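Local coordinates for transmembrane oligosaccharyl transferase (Archaeoglobus fulgidus, PDB 3WAJ), which is an archaeal membrane protein of the STT3/AglB family, with a many-helix membrane part of the GT-C class and a zinc ion bound in the model, at residues Arg243-Leu246 and Ser247-Ala250; Ala288-Ala291 and Ala292-Gln296; Gln296-Lys299 and Trp300-Val303. All coordinates share one frame; numbering follows the deposited sequence.

Contact 1 (Arg243-Leu246 and Ser247-Ala250)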
loop_
_atom_site.group_PDB
_atom_site.type_symbol
_atom_site.label_atom_id
_atom_site.label_comp_id
_atom_site.label_asym_id
_atom_site.label_seq_id
_atom_site.Cartn_x
_atom_site.Cartn_y
_atom_site.Cartn_z
ATOM N N ARG A 243 1.519 40.368 -17.140
ATOM C CA ARG A 243 0.321 39.555 -17.111
ATOM C C ARG A 243 -0.087 39.010 -18.477
ATOM O O ARG A 243 -0.657 37.924 -18.556
ATOM C CB ARG A 243 -0.823 40.357 -16.492
ATOM C CG ARG A 243 -0.758 40.477 -14.976
ATOM C CD ARG A 243 -1.826 41.442 -14.461
ATOM N NE ARG A 243 -1.214 42.568 -13.757
ATOM C CZ ARG A 243 -1.057 43.786 -14.264
ATOM N NH1 ARG A 243 -1.494 44.066 -15.479
ATOM N NH2 ARG A 243 -0.475 44.728 -13.541
ATOM N N LYS A 244 0.192 39.746 -19.550
ATOM C CA LYS A 244 -0.124 39.226 -20.884
ATOM C C LYS A 244 0.741 38.015 -21.252
ATOM O O LYS A 244 0.234 37.012 -21.764
ATOM C CB LYS A 244 -0.056 40.307 -21.968
ATOM C CG LYS A 244 -1.364 41.076 -22.122
ATOM C CD LYS A 244 -1.490 41.767 -23.473
ATOM C CE LYS A 244 -0.360 42.759 -23.712
ATOM N NZ LYS A 244 -0.333 43.183 -25.146
ATOM N N ASN A 245 2.039 38.108 -20.979
ATOM C CA ASN A 245 2.927 36.980 -21.211
ATOM C C ASN A 245 2.752 35.852 -20.178
ATOM O O ASN A 245 2.847 34.673 -20.532
ATOM C CB ASN A 245 4.400 37.433 -21.342
ATOM C CG ASN A 245 4.730 37.969 -22.735
ATOM O OD1 ASN A 245 4.422 37.338 -23.753
ATOM N ND2 ASN A 245 5.354 39.145 -22.783
ATOM N N LEU A 246 2.484 36.209 -18.922
ATOM C CA LEU A 246 2.188 35.216 -17.882
ATOM C C LEU A 246 1.040 34.333 -18.354
ATOM O O LEU A 246 1.064 33.113 -18.188
ATOM C CB LEU A 246 1.804 35.891 -16.563
ATOM C CG LEU A 246 1.116 34.988 -15.536
ATOM C CD1 LEU A 246 2.091 33.940 -15.030
ATOM C CD2 LEU A 246 0.539 35.772 -14.377
ATOM N N SER A 247 0.048 34.974 -18.965
ATOM C CA SER A 247 -1.119 34.291 -19.493
ATOM C C SER A 247 -0.810 33.479 -20.748
ATOM O O SER A 247 -1.247 32.328 -20.866
ATOM C CB SER A 247 -2.223 35.303 -19.794
ATOM O OG SER A 247 -2.414 36.159 -18.690
ATOM N N LEU A 248 -0.075 34.078 -21.686
ATOM C CA LEU A 248 0.248 33.414 -22.954
ATOM C C LEU A 248 1.059 32.128 -22.716
ATOM O O LEU A 248 0.778 31.077 -23.308
ATOM C CB LEU A 248 0.964 34.369 -23.926
ATOM C CG LEU A 248 0.080 35.328 -24.740
ATOM C CD1 LEU A 248 0.911 36.358 -25.530
ATOM C CD2 LEU A 248 -0.851 34.552 -25.677
ATOM N N VAL A 249 2.045 32.221 -21.829
ATOM C CA VAL A 249 2.823 31.069 -21.408
ATOM C C VAL A 249 1.928 29.948 -20.874
ATOM O O VAL A 249 2.103 28.768 -21.220
ATOM C CB VAL A 249 3.833 31.477 -20.331
ATOM C CG1 VAL A 249 4.387 30.249 -19.602
ATOM C CG2 VAL A 249 4.948 32.273 -20.957
ATOM N N ALA A 250 0.971 30.327 -20.029
ATOM C CA ALA A 250 0.029 29.370 -19.469
ATOM C C ALA A 250 -0.800 28.747 -20.589
ATOM O O ALA A 250 -1.048 27.546 -20.576
ATOM C CB ALA A 250 -0.855 30.031 -18.429
#
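R243 O, K244 O and N245 O accept S247 N, L248 N and V249 N in the i to i+4 pattern of an alpha-helix, the first turns of helix 243-261, and A250 N adds a weak fourth bond to L246 O. The rungs differ in quality. The bond from V249 N to N245 O is nearly straight, with an N-H...O angle of 171°. S247 N, by contrast, reaches R243 O at 3.1 Å from well above the carbonyl plane. That first carbonyl is shared: the hydroxyl S247 OG also donates to R243 O, at a very short 2.5 Å whose exact length deserves caution. The torsion explains the double grip, because S247 OG lies beside its own backbone N (chi1 -49°) and is turned back toward the preceding turn. A serine folded onto the carbonyl four residues earlier is a familiar way for a helix to satisfy a buried hydroxyl. On another side L248 leans over the K244 carbonyl, with L248 CG 3.4 Å from K244 O, and its CD1 passes N245 OD1 at 4.1 Å. This is loose contact; the amide nitrogen of N245 is held instead by D242 and the carbonyl of G186. V249 CG2 lies 3.2 Å from N245 O, so one methyl branch flanks the same oxygen that receives the V249 N-H. Three helices pack against this turn, with W184 of a loop touching N245 and V249. Helix 221-234 brings M229 and F233 against S247, helix 163-181 sets F177 against L246 and V249, and helix 278-303 packs Y295 on K244 and L248.

Contact 2 (Ala288-Ala291 and Ala292-Gln296)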
loop_
_atom_site.group_PDB
_atom_site.type_symbol
_atom_site.label_atom_id
_atom_site.label_comp_id
_atom_site.label_asym_id
_atom_site.label_seq_id
_atom_site.Cartn_x
_atom_site.Cartn_y
_atom_site.Cartn_z
ATOM N N ALA A 288 -6.401 25.927 -20.312
ATOM C CA ALA A 288 -5.801 26.644 -21.429
ATOM C C ALA A 288 -6.731 27.776 -21.842
ATOM O O ALA A 288 -6.292 28.874 -22.178
ATOM C CB ALA A 288 -5.559 25.705 -22.581
ATOM N N VAL A 289 -8.024 27.490 -21.805
ATOM C CA VAL A 289 -9.036 28.475 -22.122
ATOM C C VAL A 289 -9.076 29.598 -21.085
ATOM O O VAL A 289 -9.087 30.771 -21.465
ATOM C CB VAL A 289 -10.394 27.812 -22.264
ATOM C CG1 VAL A 289 -11.466 28.866 -22.503
ATOM C CG2 VAL A 289 -10.346 26.813 -23.400
ATOM N N ILE A 290 -9.098 29.236 -19.796
ATOM C CA ILE A 290 -9.042 30.213 -18.695
ATOM C C ILE A 290 -7.868 31.183 -18.871
ATOM O O ILE A 290 -8.018 32.406 -18.765
ATOM C CB ILE A 290 -8.827 29.546 -17.319
ATOM C CG1 ILE A 290 -9.738 28.340 -17.119
ATOM C CG2 ILE A 290 -8.969 30.574 -16.202
ATOM C CD1 ILE A 290 -11.135 28.683 -16.836
ATOM N N ALA A 291 -6.693 30.616 -19.113
ATOM C CA ALA A 291 -5.497 31.405 -19.344
ATOM C C ALA A 291 -5.729 32.385 -20.489
ATOM O O ALA A 291 -5.295 33.530 -20.427
ATOM C CB ALA A 291 -4.332 30.505 -19.656
ATOM N N ALA A 292 -6.415 31.928 -21.533
ATOM C CA ALA A 292 -6.701 32.779 -22.688
ATOM C C ALA A 292 -7.673 33.885 -22.309
ATOM O O ALA A 292 -7.590 34.992 -22.842
ATOM C CB ALA A 292 -7.246 31.960 -23.841
ATOM N N ALA A 293 -8.602 33.587 -21.401
ATOM C CA ALA A 293 -9.534 34.610 -20.933
ATOM C C ALA A 293 -8.767 35.672 -20.156
ATOM O O ALA A 293 -9.031 36.873 -20.297
ATOM C CB ALA A 293 -10.624 34.006 -20.092
ATOM N N PHE A 294 -7.818 35.219 -19.339
ATOM C CA PHE A 294 -6.946 36.127 -18.603
ATOM C C PHE A 294 -6.166 37.032 -19.534
ATOM O O PHE A 294 -6.039 38.220 -19.282
ATOM C CB PHE A 294 -5.957 35.335 -17.767
ATOM C CG PHE A 294 -6.453 35.014 -16.396
ATOM C CD1 PHE A 294 -6.422 35.974 -15.393
ATOM C CD2 PHE A 294 -6.939 33.749 -16.099
ATOM C CE1 PHE A 294 -6.877 35.671 -14.111
ATOM C CE2 PHE A 294 -7.390 33.445 -14.823
ATOM C CZ PHE A 294 -7.360 34.404 -13.828
ATOM N N TYR A 295 -5.618 36.449 -20.590
ATOM C CA TYR A 295 -4.888 37.205 -21.590
ATOM C C TYR A 295 -5.756 38.333 -22.125
ATOM O O TYR A 295 -5.342 39.500 -22.144
ATOM C CB TYR A 295 -4.480 36.284 -22.749
ATOM C CG TYR A 295 -3.777 36.998 -23.889
ATOM C CD1 TYR A 295 -2.574 37.665 -23.681
ATOM C CD2 TYR A 295 -4.302 36.981 -25.176
ATOM C CE1 TYR A 295 -1.923 38.305 -24.719
ATOM C CE2 TYR A 295 -3.651 37.617 -26.224
ATOM C CZ TYR A 295 -2.466 38.279 -25.984
ATOM O OH TYR A 295 -1.823 38.918 -27.021
ATOM N N GLN A 296 -6.956 37.962 -22.559
ATOM C CA GLN A 296 -7.945 38.913 -23.035
ATOM C C GLN A 296 -8.329 39.968 -21.980
ATOM O O GLN A 296 -8.503 41.147 -22.302
ATOM C CB GLN A 296 -9.193 38.164 -23.506
ATOM C CG GLN A 296 -10.233 39.076 -24.104
ATOM C CD GLN A 296 -9.681 39.935 -25.231
ATOM O OE1 GLN A 296 -9.140 39.425 -26.214
ATOM N NE2 GLN A 296 -9.809 41.243 -25.088
#
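The F294 ring meets I290 and A291 of the preceding turn with its rim: I290 O and A291 CA both lie at the edge, near the ring plane. F294 CD2 is the rim atom closest to that carbonyl, 3.2 Å from I290 O. Beyond the two segments, the F233 ring of helix 221-234 makes an edge-to-face pair with F294. I290 and F294 run side by side and point the same way, and their apolar contact is made by one branch alone, I290 CG2, which lies 3.6 Å from F294 CE2. The branch is available because I290 CG2 stands anti to its own backbone N, with CG1 beside that N at chi1 -46°. The same I290 carbonyl has a second role, accepting F294 N at 2.9 Å and 162°, so one oxygen receives the N-H and also touches the ring edge. Y295 N donates to A291 O at 2.9 Å. Across the turn the methyls of A292 and A293 rest against carbonyl oxygens: A292 CB lies 3.2 Å from V289 O and A293 CB 3.3 Å from I290 O. Their backbone bonds follow the same ladder, A292 N to A288 O and A293 N to V289 O. A291 turns its small side chain to A250 and V251 of helix 243-261, and I290 meets L226 and I327 of two further helices. The arrangement is the ordinary i to i+4 one of an alpha-helix; helix 278-303 belongs to the N-terminal, GT-C clan part of the STT3 family and packs here against helices 243-261, 221-234 and 315-332.

Contact 3 (Gln296-Lys299 and Trp300-Val303)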
loop_
_atom_site.group_PDB
_atom_site.type_symbol
_atom_site.label_atom_id
_atom_site.label_comp_id
_atom_site.label_asym_id
_atom_site.label_seq_id
_atom_site.Cartn_x
_atom_site.Cartn_y
_atom_site.Cartn_z
ATOM N N GLN A 296 -6.956 37.962 -22.559
ATOM C CA GLN A 296 -7.945 38.913 -23.035
ATOM C C GLN A 296 -8.329 39.968 -21.980
ATOM O O GLN A 296 -8.503 41.147 -22.302
ATOM C CB GLN A 296 -9.193 38.164 -23.506
ATOM C CG GLN A 296 -10.233 39.076 -24.104
ATOM C CD GLN A 296 -9.681 39.935 -25.231
ATOM O OE1 GLN A 296 -9.140 39.425 -26.214
ATOM N NE2 GLN A 296 -9.809 41.243 -25.088
ATOM N N ILE A 297 -8.458 39.551 -20.725
ATOM C CA ILE A 297 -8.770 40.499 -19.665
ATOM C C ILE A 297 -7.675 41.569 -19.602
ATOM O O ILE A 297 -7.970 42.784 -19.556
ATOM C CB ILE A 297 -8.994 39.801 -18.304
ATOM C CG1 ILE A 297 -10.335 39.064 -18.316
ATOM C CG2 ILE A 297 -8.981 40.803 -17.179
ATOM C CD1 ILE A 297 -10.569 38.175 -17.109
ATOM N N GLU A 298 -6.418 41.130 -19.653
ATOM C CA GLU A 298 -5.297 42.071 -19.662
ATOM C C GLU A 298 -5.340 43.020 -20.887
ATOM O O GLU A 298 -5.073 44.227 -20.764
ATOM C CB GLU A 298 -3.960 41.338 -19.549
ATOM C CG GLU A 298 -2.756 42.255 -19.250
ATOM C CD GLU A 298 -2.908 43.090 -17.973
ATOM O OE1 GLU A 298 -3.523 42.597 -17.003
ATOM O OE2 GLU A 298 -2.394 44.243 -17.939
ATOM N N LYS A 299 -5.723 42.490 -22.049
ATOM C CA LYS A 299 -5.802 43.317 -23.256
ATOM C C LYS A 299 -6.807 44.453 -23.098
ATOM O O LYS A 299 -6.519 45.586 -23.482
ATOM C CB LYS A 299 -6.104 42.471 -24.499
ATOM C CG LYS A 299 -4.901 41.636 -24.992
ATOM C CD LYS A 299 -5.281 40.658 -26.118
ATOM C CE LYS A 299 -5.790 41.398 -27.352
ATOM N NZ LYS A 299 -6.267 40.468 -28.422
ATOM N N TRP A 300 -7.970 44.146 -22.519
ATOM C CA TRP A 300 -9.005 45.146 -22.245
ATOM C C TRP A 300 -8.513 46.189 -21.261
ATOM O O TRP A 300 -8.819 47.380 -21.378
ATOM C CB TRP A 300 -10.263 44.477 -21.684
ATOM C CG TRP A 300 -11.048 43.794 -22.749
ATOM C CD1 TRP A 300 -11.085 44.125 -24.078
ATOM C CD2 TRP A 300 -11.897 42.652 -22.592
ATOM N NE1 TRP A 300 -11.914 43.262 -24.752
ATOM C CE2 TRP A 300 -12.425 42.348 -23.866
ATOM C CE3 TRP A 300 -12.256 41.853 -21.502
ATOM C CZ2 TRP A 300 -13.295 41.276 -24.078
ATOM C CZ3 TRP A 300 -13.123 40.790 -21.713
ATOM C CH2 TRP A 300 -13.629 40.509 -22.990
ATOM N N ASN A 301 -7.753 45.724 -20.281
ATOM C CA ASN A 301 -7.143 46.602 -19.302
ATOM C C ASN A 301 -6.171 47.566 -19.985
ATOM O O ASN A 301 -6.283 48.789 -19.842
ATOM C CB ASN A 301 -6.405 45.756 -18.266
ATOM C CG ASN A 301 -5.909 46.568 -17.111
ATOM O OD1 ASN A 301 -4.769 46.414 -16.675
ATOM N ND2 ASN A 301 -6.761 47.451 -16.605
ATOM N N ASP A 302 -5.231 46.999 -20.741
ATOM C CA ASP A 302 -4.191 47.789 -21.390
ATOM C C ASP A 302 -4.745 48.799 -22.390
ATOM O O ASP A 302 -4.152 49.856 -22.583
ATOM C CB ASP A 302 -3.177 46.884 -22.083
ATOM C CG ASP A 302 -2.423 45.982 -21.113
ATOM O OD1 ASP A 302 -2.373 46.281 -19.897
ATOM O OD2 ASP A 302 -1.868 44.967 -21.599
ATOM N N VAL A 303 -5.881 48.478 -23.012
ATOM C CA VAL A 303 -6.463 49.351 -24.029
ATOM C C VAL A 303 -7.249 50.495 -23.388
ATOM O O VAL A 303 -7.433 51.551 -23.988
ATOM C CB VAL A 303 -7.339 48.568 -25.058
ATOM C CG1 VAL A 303 -8.662 48.132 -24.433
ATOM C CG2 VAL A 303 -7.589 49.404 -26.312
#
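Q296 crosses W300 obliquely on the last turns of the alpha-helix 278-303, and the pair forms an i to i+4 CH-pi contact. Q296 CG sits over the face of the six-membered ring, 3.8 Å from its centroid and only 12° off the ring normal. The glutamine reaches this place by keeping CG anti to its backbone N and then bending at chi2. Its amide is steeply inclined to the indole, the two planes being 54° apart. NE2 lies over the same face, toward the rim, but it comes 2.9 Å from W300 NE1; both nitrogens carry hydrogens and are uncomfortably close, so the modelled amide orientation is doubtful. W300 also meets the F305 ring beyond the helix.

A second flank is acidic. The E298 and D302 carboxylates cross with planes 63° apart, and the E298 carboxylate stands steeply across the N301 amide. E298 OE2 and D302 OD1 are two carboxylate oxygens 2.8 Å apart, a like-charge approach that would be unfavourable if both were ionised. R243 forms a salt bridge to E298 OE2 and probably eases this closeness, with the K244 chain alongside. The same turn is closed by a backbone bond, D302 N to E298 O, at 2.8 Å.

Contacts 2 and 3 lie on one helix, 278-303, and share Q296; contact 1 opens helix 243-261, which precedes it in the chain, and the two helices pack together. Burial falls from contact 1, mostly enclosed, through the partly buried contact 2, to contact 3, where half the residues are exposed. Chemistry follows: a serine hydroxyl turned onto a carbonyl in contact 1, apolar packing in contact 2, and carboxylates and an amide-indole pair in contact 3. Between helices, the Y295 side chain joins contact 2 to contact 1 by packing, while a salt bridge ties contact 1 to contact 3.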